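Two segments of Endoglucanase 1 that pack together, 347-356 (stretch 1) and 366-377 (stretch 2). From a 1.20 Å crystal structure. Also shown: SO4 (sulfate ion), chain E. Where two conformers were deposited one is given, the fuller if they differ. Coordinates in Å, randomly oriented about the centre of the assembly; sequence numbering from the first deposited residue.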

ATOM      1  N   TRP A 347      -2.903  -1.882   9.245  1.00  8.13           N
ATOM      2  CA  TRP A 347      -4.318  -2.208   9.411  1.00  8.35           C
ATOM      3  C   TRP A 347      -4.477  -3.637   9.947  1.00  8.50           C
ATOM      4  O   TRP A 347      -3.551  -4.462   9.917  1.00  8.89           O
ATOM      5  CB  TRP A 347      -5.106  -1.980   8.099  1.00  9.43           C
ATOM      6  CG  TRP A 347      -4.671  -2.772   6.904  1.00  9.57           C
ATOM      7  CD1 TRP A 347      -3.582  -2.590   6.092  1.00 10.95           C
ATOM      8  CD2 TRP A 347      -5.413  -3.868   6.316  1.00  9.83           C
ATOM      9  NE1 TRP A 347      -3.606  -3.482   5.054  1.00 11.44           N
ATOM     10  CE2 TRP A 347      -4.711  -4.259   5.167  1.00 10.52           C
ATOM     11  CE3 TRP A 347      -6.607  -4.498   6.618  1.00 11.42           C
ATOM     12  CZ2 TRP A 347      -5.180  -5.253   4.326  1.00 12.45           C
ATOM     13  CZ3 TRP A 347      -7.069  -5.477   5.796  1.00 13.10           C
ATOM     14  CH2 TRP A 347      -6.365  -5.853   4.699  1.00 13.15           C
ATOM     15  N   TRP A 348      -5.681  -3.918  10.405  1.00  8.84           N
ATOM     16  CA  TRP A 348      -6.085  -5.249  10.861  1.00  8.44           C
ATOM     17  C   TRP A 348      -7.460  -5.619  10.271  1.00  9.01           C
ATOM     18  O   TRP A 348      -8.068  -4.765   9.602  1.00 10.43           O
ATOM     19  CB  TRP A 348      -6.032  -5.397  12.387  1.00  9.35           C
ATOM     20  CG  TRP A 348      -6.983  -4.563  13.192  1.00  9.62           C
ATOM     21  CD1 TRP A 348      -8.072  -3.871  12.803  1.00 10.99           C
ATOM     22  CD2 TRP A 348      -6.880  -4.357  14.603  1.00  9.57           C
ATOM     23  NE1 TRP A 348      -8.668  -3.264  13.862  1.00 11.46           N
ATOM     24  CE2 TRP A 348      -7.949  -3.522  14.988  1.00 10.31           C
ATOM     25  CE3 TRP A 348      -5.979  -4.766  15.580  1.00 10.41           C
ATOM     26  CZ2 TRP A 348      -8.126  -3.113  16.310  1.00 11.25           C
ATOM     27  CZ3 TRP A 348      -6.173  -4.391  16.880  1.00 11.63           C
ATOM     28  CH2 TRP A 348      -7.240  -3.578  17.240  1.00 11.79           C
ATOM     29  N   ASP A 349      -7.907  -6.831  10.500  1.00  9.38           N
ATOM     30  CA  ASP A 349      -9.027  -7.402   9.744  1.00 10.15           C
ATOM     31  C   ASP A 349      -9.997  -8.072  10.693  1.00 10.49           C
ATOM     32  O   ASP A 349      -9.801  -9.220  11.108  1.00 11.18           O
ATOM     33  CB  ASP A 349      -8.464  -8.398   8.743  1.00 11.34           C
ATOM     34  CG  ASP A 349      -9.464  -9.198   7.957  1.00 12.43           C
ATOM     35  OD1 ASP A 349     -10.666  -8.829   7.981  1.00 14.08           O
ATOM     36  OD2 ASP A 349      -9.054 -10.235   7.351  1.00 13.15           O
ATOM     37  N   GLN A 350     -11.043  -7.349  11.106  1.00 11.31           N
ATOM     38  CA  GLN A 350     -12.046  -7.882  12.026  1.00 13.15           C
ATOM     39  C   GLN A 350     -12.780  -9.067  11.454  1.00 14.10           C
ATOM     40  O   GLN A 350     -13.210  -9.910  12.202  1.00 17.88           O
ATOM     41  CB  GLN A 350     -13.019  -6.807  12.419  1.00 18.83           C
ATOM     42  CG  GLN A 350     -12.450  -5.518  13.010  1.00 24.08           C
ATOM     43  CD  GLN A 350     -12.247  -5.686  14.465  1.00 24.35           C
ATOM     44  OE1 GLN A 350     -12.500  -6.785  14.995  1.00 23.39           O
ATOM     45  NE2 GLN A 350     -11.824  -4.600  15.148  1.00 26.66           N
ATOM     46  N   GLY A 351     -12.990  -9.093  10.165  1.00 12.82           N
ATOM     47  CA  GLY A 351     -13.810 -10.145   9.553  1.00 16.56           C
ATOM     48  C   GLY A 351     -13.077 -11.434   9.325  1.00 16.28           C
ATOM     49  O   GLY A 351     -13.619 -12.477   9.537  1.00 21.94           O
ATOM     50  N   GLY A 352     -11.824 -11.379   8.906  1.00 14.62           N
ATOM     51  CA  GLY A 352     -11.094 -12.554   8.416  1.00 13.60           C
ATOM     52  C   GLY A 352      -9.733 -12.734   9.075  1.00 12.20           C
ATOM     53  O   GLY A 352      -9.036 -13.684   8.676  1.00 13.16           O
ATOM     54  N   ASN A 353      -9.361 -11.899  10.032  1.00 11.12           N
ATOM     55  CA  ASN A 353      -8.132 -12.092  10.835  1.00 10.78           C
ATOM     56  C   ASN A 353      -6.843 -12.084  10.000  1.00 10.27           C
ATOM     57  O   ASN A 353      -5.804 -12.528  10.507  1.00 11.38           O
ATOM     58  CB  ASN A 353      -8.203 -13.336  11.701  1.00 11.57           C
ATOM     59  CG  ASN A 353      -9.351 -13.353  12.670  1.00 11.94           C
ATOM     60  OD1 ASN A 353      -9.590 -14.469  13.261  1.00 16.94           O
ATOM     61  ND2 ASN A 353      -9.980 -12.285  12.889  1.00 10.84           N
ATOM     62  N   MET A 354      -6.889 -11.568   8.795  1.00 10.23           N
ATOM     63  CA  MET A 354      -5.661 -11.545   7.961  1.00 10.30           C
ATOM     64  C   MET A 354      -5.121 -12.939   7.704  1.00 10.77           C
ATOM     65  O   MET A 354      -3.914 -13.119   7.474  1.00 10.82           O
ATOM     66  CB  MET A 354      -4.582 -10.639   8.502  1.00 10.60           C
ATOM     67  CG  MET A 354      -3.824  -9.817   7.444  1.00 10.65           C
ATOM     68  SD  MET A 354      -4.754  -8.473   6.697  1.00 10.55           S
ATOM     69  CE  MET A 354      -4.936  -7.366   8.134  1.00 10.15           C
ATOM     70  N   GLU A 355      -6.009 -13.930   7.674  1.00 10.99           N
ATOM     71  CA  GLU A 355      -5.495 -15.317   7.598  1.00 11.06           C
ATOM     72  C   GLU A 355      -4.688 -15.599   6.337  1.00 10.52           C
ATOM     73  O   GLU A 355      -3.778 -16.441   6.366  1.00 11.14           O
ATOM     74  CB  GLU A 355      -6.631 -16.322   7.684  1.00 12.11           C
ATOM     75  CG  GLU A 355      -7.209 -16.488   9.089  1.00 13.23           C
ATOM     76  CD  GLU A 355      -8.307 -17.558   9.212  1.00 17.14           C
ATOM     77  OE1 GLU A 355      -8.709 -18.106   8.171  1.00 22.05           O
ATOM     78  OE2 GLU A 355      -8.789 -17.755  10.306  1.00 20.14           O
ATOM     79  N   TRP A 356      -5.041 -14.939   5.241  1.00 10.44           N
ATOM     80  CA  TRP A 356      -4.333 -15.108   3.972  1.00  9.74           C
ATOM     81  C   TRP A 356      -2.856 -14.700   4.081  1.00  9.49           C
ATOM     82  O   TRP A 356      -2.066 -15.109   3.220  1.00 11.01           O
ATOM     83  CB  TRP A 356      -5.014 -14.344   2.863  1.00 11.07           C
ATOM     84  CG  TRP A 356      -5.089 -12.859   3.118  1.00 11.03           C
ATOM     85  CD1 TRP A 356      -6.120 -12.164   3.683  1.00 11.86           C
ATOM     86  CD2 TRP A 356      -4.066 -11.897   2.848  1.00 10.57           C
ATOM     87  NE1 TRP A 356      -5.761 -10.849   3.834  1.00 12.28           N
ATOM     88  CE2 TRP A 356      -4.500 -10.660   3.327  1.00 11.05           C
ATOM     89  CE3 TRP A 356      -2.792 -11.974   2.273  1.00 11.76           C
ATOM     90  CZ2 TRP A 356      -3.747  -9.498   3.214  1.00 13.00           C
ATOM     91  CZ3 TRP A 356      -2.037 -10.829   2.175  1.00 12.64           C
ATOM     92  CH2 TRP A 356      -2.517  -9.618   2.635  1.00 13.12           C
ATOM     93  N   ALA A 366      -1.948 -19.318  14.461  1.00 13.32           N
ATOM     94  CA  ALA A 366      -3.043 -20.261  14.711  1.00 13.98           C
ATOM     95  C   ALA A 366      -4.369 -19.619  14.395  1.00 13.30           C
ATOM     96  O   ALA A 366      -4.532 -18.399  14.301  1.00 14.01           O
ATOM     97  CB  ALA A 366      -2.998 -20.682  16.145  1.00 16.88           C
ATOM     98  N   LYS A 367      -5.403 -20.465  14.279  1.00 15.31           N
ATOM     99  CA  LYS A 367      -6.777 -19.973  14.148  1.00 15.61           C
ATOM    100  C   LYS A 367      -7.121 -19.093  15.328  1.00 14.55           C
ATOM    101  O   LYS A 367      -6.873 -19.433  16.483  1.00 16.60           O
ATOM    102  CB  LYS A 367      -7.720 -21.163  14.070  1.00 20.48           C
ATOM    103  CG  LYS A 367      -9.115 -20.768  13.713  1.00 22.24           C
ATOM    104  CD  LYS A 367      -9.234 -20.454  12.236  1.00 27.41           C
ATOM    105  CE  LYS A 367     -10.611 -20.084  11.818  1.00 34.88           C
ATOM    106  NZ  LYS A 367     -10.524 -19.907  10.362  1.00 36.36           N
ATOM    107  N   GLY A 368      -7.631 -17.914  15.032  1.00 14.05           N
ATOM    108  CA  GLY A 368      -8.010 -16.928  16.037  1.00 14.04           C
ATOM    109  C   GLY A 368      -6.869 -16.005  16.477  1.00 12.52           C
ATOM    110  O   GLY A 368      -7.105 -14.995  17.088  1.00 14.28           O
ATOM    111  N   GLU A 369      -5.614 -16.369  16.154  1.00 12.49           N
ATOM    112  CA  GLU A 369      -4.479 -15.666  16.767  1.00 11.96           C
ATOM    113  C   GLU A 369      -4.416 -14.226  16.213  1.00 11.19           C
ATOM    114  O   GLU A 369      -3.987 -13.330  16.938  1.00 12.29           O
ATOM    115  CB  GLU A 369      -3.185 -16.428  16.533  1.00 13.45           C
ATOM    116  CG  GLU A 369      -2.030 -15.892  17.314  1.00 14.57           C
ATOM    117  CD  GLU A 369      -0.776 -16.768  17.293  1.00 16.45           C
ATOM    118  OE1 GLU A 369      -0.805 -17.860  16.642  1.00 15.96           O
ATOM    119  OE2 GLU A 369       0.162 -16.357  17.980  1.00 20.97           O
ATOM    120  N   GLY A 370      -4.783 -14.070  14.925  1.00 11.25           N
ATOM    121  CA  GLY A 370      -4.748 -12.773  14.273  1.00 10.89           C
ATOM    122  C   GLY A 370      -6.014 -11.952  14.416  1.00 10.84           C
ATOM    123  O   GLY A 370      -6.133 -10.890  13.799  1.00 11.13           O
ATOM    124  N   ALA A 371      -6.982 -12.416  15.207  1.00 10.78           N
ATOM    125  CA  ALA A 371      -8.167 -11.588  15.448  1.00 11.05           C
ATOM    126  C   ALA A 371      -7.737 -10.288  16.127  1.00 10.14           C
ATOM    127  O   ALA A 371      -6.931 -10.340  17.062  1.00 10.56           O
ATOM    128  CB  ALA A 371      -9.134 -12.342  16.342  1.00 12.60           C
ATOM    129  N   PRO A 372      -8.318  -9.133  15.783  1.00 10.47           N
ATOM    130  CA  PRO A 372      -8.028  -7.898  16.522  1.00 10.35           C
ATOM    131  C   PRO A 372      -8.223  -8.019  18.034  1.00 10.19           C
ATOM    132  O   PRO A 372      -7.447  -7.451  18.790  1.00 10.92           O
ATOM    133  CB  PRO A 372      -8.993  -6.909  15.839  1.00 10.62           C
ATOM    134  CG  PRO A 372      -9.024  -7.387  14.413  1.00 11.70           C
ATOM    135  CD  PRO A 372      -9.089  -8.877  14.551  1.00 10.72           C
ATOM    136  N   SER A 373      -9.235  -8.775  18.440  1.00 10.25           N
ATOM    137  CA  SER A 373      -9.481  -8.978  19.867  1.00 10.55           C
ATOM    138  C   SER A 373      -8.309  -9.715  20.528  1.00 10.47           C
ATOM    139  O   SER A 373      -8.111  -9.578  21.741  1.00 12.58           O
ATOM    140  CB  SER A 373     -10.822  -9.675  20.053  1.00 13.41           C
ATOM    141  OG  SER A 373     -10.902 -10.874  19.317  1.00 13.98           O
ATOM    142  N   ASN A 374      -7.551 -10.531  19.786  1.00 10.45           N
ATOM    143  CA  ASN A 374      -6.354 -11.164  20.339  1.00 11.26           C
ATOM    144  C   ASN A 374      -5.112 -10.333  20.171  1.00 10.94           C
ATOM    145  O   ASN A 374      -4.218 -10.326  21.038  1.00 11.94           O
ATOM    146  CB  ASN A 374      -6.161 -12.545  19.701  1.00 12.87           C
ATOM    147  CG  ASN A 374      -5.128 -13.344  20.462  1.00 14.40           C
ATOM    148  OD1 ASN A 374      -5.333 -13.593  21.662  1.00 17.81           O
ATOM    149  ND2 ASN A 374      -4.045 -13.752  19.827  1.00 14.02           N
ATOM    150  N   ILE A 375      -4.984  -9.609  19.030  1.00 10.64           N
ATOM    151  CA  ILE A 375      -3.786  -8.805  18.757  1.00 10.34           C
ATOM    152  C   ILE A 375      -3.485  -7.927  19.950  1.00 10.05           C
ATOM    153  O   ILE A 375      -2.314  -7.789  20.330  1.00 11.97           O
ATOM    154  CB  ILE A 375      -3.996  -7.971  17.482  1.00 10.13           C
ATOM    155  CG1 ILE A 375      -3.955  -8.863  16.256  1.00 10.19           C
ATOM    156  CG2 ILE A 375      -2.981  -6.842  17.394  1.00 10.59           C
ATOM    157  CD1 ILE A 375      -4.401  -8.215  14.951  1.00 10.29           C
ATOM    158  N   VAL A 376      -4.501  -7.279  20.529  1.00 10.65           N
ATOM    159  CA  VAL A 376      -4.235  -6.287  21.594  1.00 11.84           C
ATOM    160  C   VAL A 376      -3.670  -6.904  22.853  1.00 12.53           C
ATOM    161  O   VAL A 376      -3.090  -6.198  23.658  1.00 14.29           O
ATOM    162  CB  VAL A 376      -5.496  -5.449  21.870  1.00 12.37           C
ATOM    163  CG1 VAL A 376      -5.844  -4.605  20.668  1.00 14.28           C
ATOM    164  CG2 VAL A 376      -6.662  -6.271  22.346  1.00 12.54           C
ATOM    165  N   GLN A 377      -3.878  -8.214  23.080  1.00 11.71           N
ATOM    166  CA  GLN A 377      -3.230  -8.899  24.221  0.50 12.84           C
ATOM    167  C   GLN A 377      -1.754  -9.157  23.911  1.00 12.86           C
ATOM    168  O   GLN A 377      -0.941  -9.094  24.804  1.00 19.11           O
ATOM    169  CB  GLN A 377      -4.088 -10.100  24.680  0.50 15.34           C
ATOM    170  CG  GLN A 377      -3.751 -11.506  24.152  0.50 22.55           C
ATOM    171  CD  GLN A 377      -4.206 -12.703  24.993  0.50 33.19           C
ATOM    172  OE1 GLN A 377      -4.271 -12.695  26.219  0.50 26.88           O
ATOM    173  NE2 GLN A 377      -4.511 -13.772  24.293  0.50 30.97           N
TER
HETATM  174  S   SO4 E 704      -4.504 -23.987  13.642  1.00 39.45           S
HETATM  175  O1  SO4 E 704      -4.905 -23.205  14.757  1.00 31.34           O
HETATM  176  O2  SO4 E 704      -3.289 -23.427  13.051  1.00 65.25           O
HETATM  177  O3  SO4 E 704      -5.566 -24.068  12.609  1.00 51.81           O
HETATM  178  O4  SO4 E 704      -4.239 -25.326  14.100  1.00 59.49           O
HETATM  179  O   HOH W   1      -6.394  -8.975  11.645  1.00 10.39           O
HETATM  180  O   HOH W   2      -7.855 -16.716  12.518  1.00 15.00           O

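The strongest polar link between the stretches is a salt bridge. Lys-367 NZ donates a hydrogen bond to Glu-355 OE2 at 2.8 Å, so charge attraction and hydrogen bonding act together. Both side chains leave the backbone sideways, and their ends then reach across to meet. It is the only direct hydrogen bond between the two stretches.

Two waters extend the polar network. Water 2 donates to Glu-355 OE2 at 2.6 Å and to Asn-353 OD1 at 2.9 Å. It accepts from Gly-368 N at 2.8 Å, which ties the backbone of stretch 2 to two side chains of stretch 1. Water 1 accepts from Asp-349 N at 2.9 Å and is hydrogen-bonded to Gly-370 O, also at 2.9 Å. It therefore joins the two backbones where they do not bond directly.

Stretch 1 is mostly loop, and Asp-349 holds it in shape. Asp-349 OD1 accepts from Gly-352 N at 2.9 Å, and Asp-349 OD2 accepts from Met-354 N at 2.9 Å. A backbone bond from Asn-353 N to Asp-349 O, 2.9 Å, closes the same loop. A type I' turn then runs from Gly-352 to Glu-355 and leads into a helix, with Met-354 at the N-cap position.

In stretch 2, a type I turn from Gly-368 to Ala-371 precedes the helix that starts at Pro-372. Gly-368 has phi near 87°, where a CB would jam against the carbonyl oxygen of the residue before. The backbones come close at Asn-353 and Ala-371, whose CA atoms lie 4.6 Å apart. Gly-370 fits here because it lacks a side chain: a CB would point toward stretch 1 and lie 2.7 Å from Asn-353 O, a clash. The side-chain amide of Asn-353 packs against Ala-371, with Asn-353 ND2 3.2 Å from Ala-371 CA.

The apolar packing centres on Trp-348 and Pro-372, which both point toward the opposing stretch. Pro-372 CB sits over one face of the indole, 3.5 Å from the centroid of the six-membered ring of Trp-348 and 11° off its normal. This is a CH-pi contact, in which an aliphatic C-H lies over the electron-rich ring; dispersion supplies much of the attraction. Val-376 CG1 lies at the ring edge, 3.8 Å from Trp-348 CZ3. Ile-375 CD1 approaches Trp-348 CE3 at 3.8 Å. One tryptophan thus packs against three residues of the helix. Pro-372 also touches the loop backbone, its CD 3.5 Å from Asp-349 O. Together the stretches bury 477 Å², both sides summed.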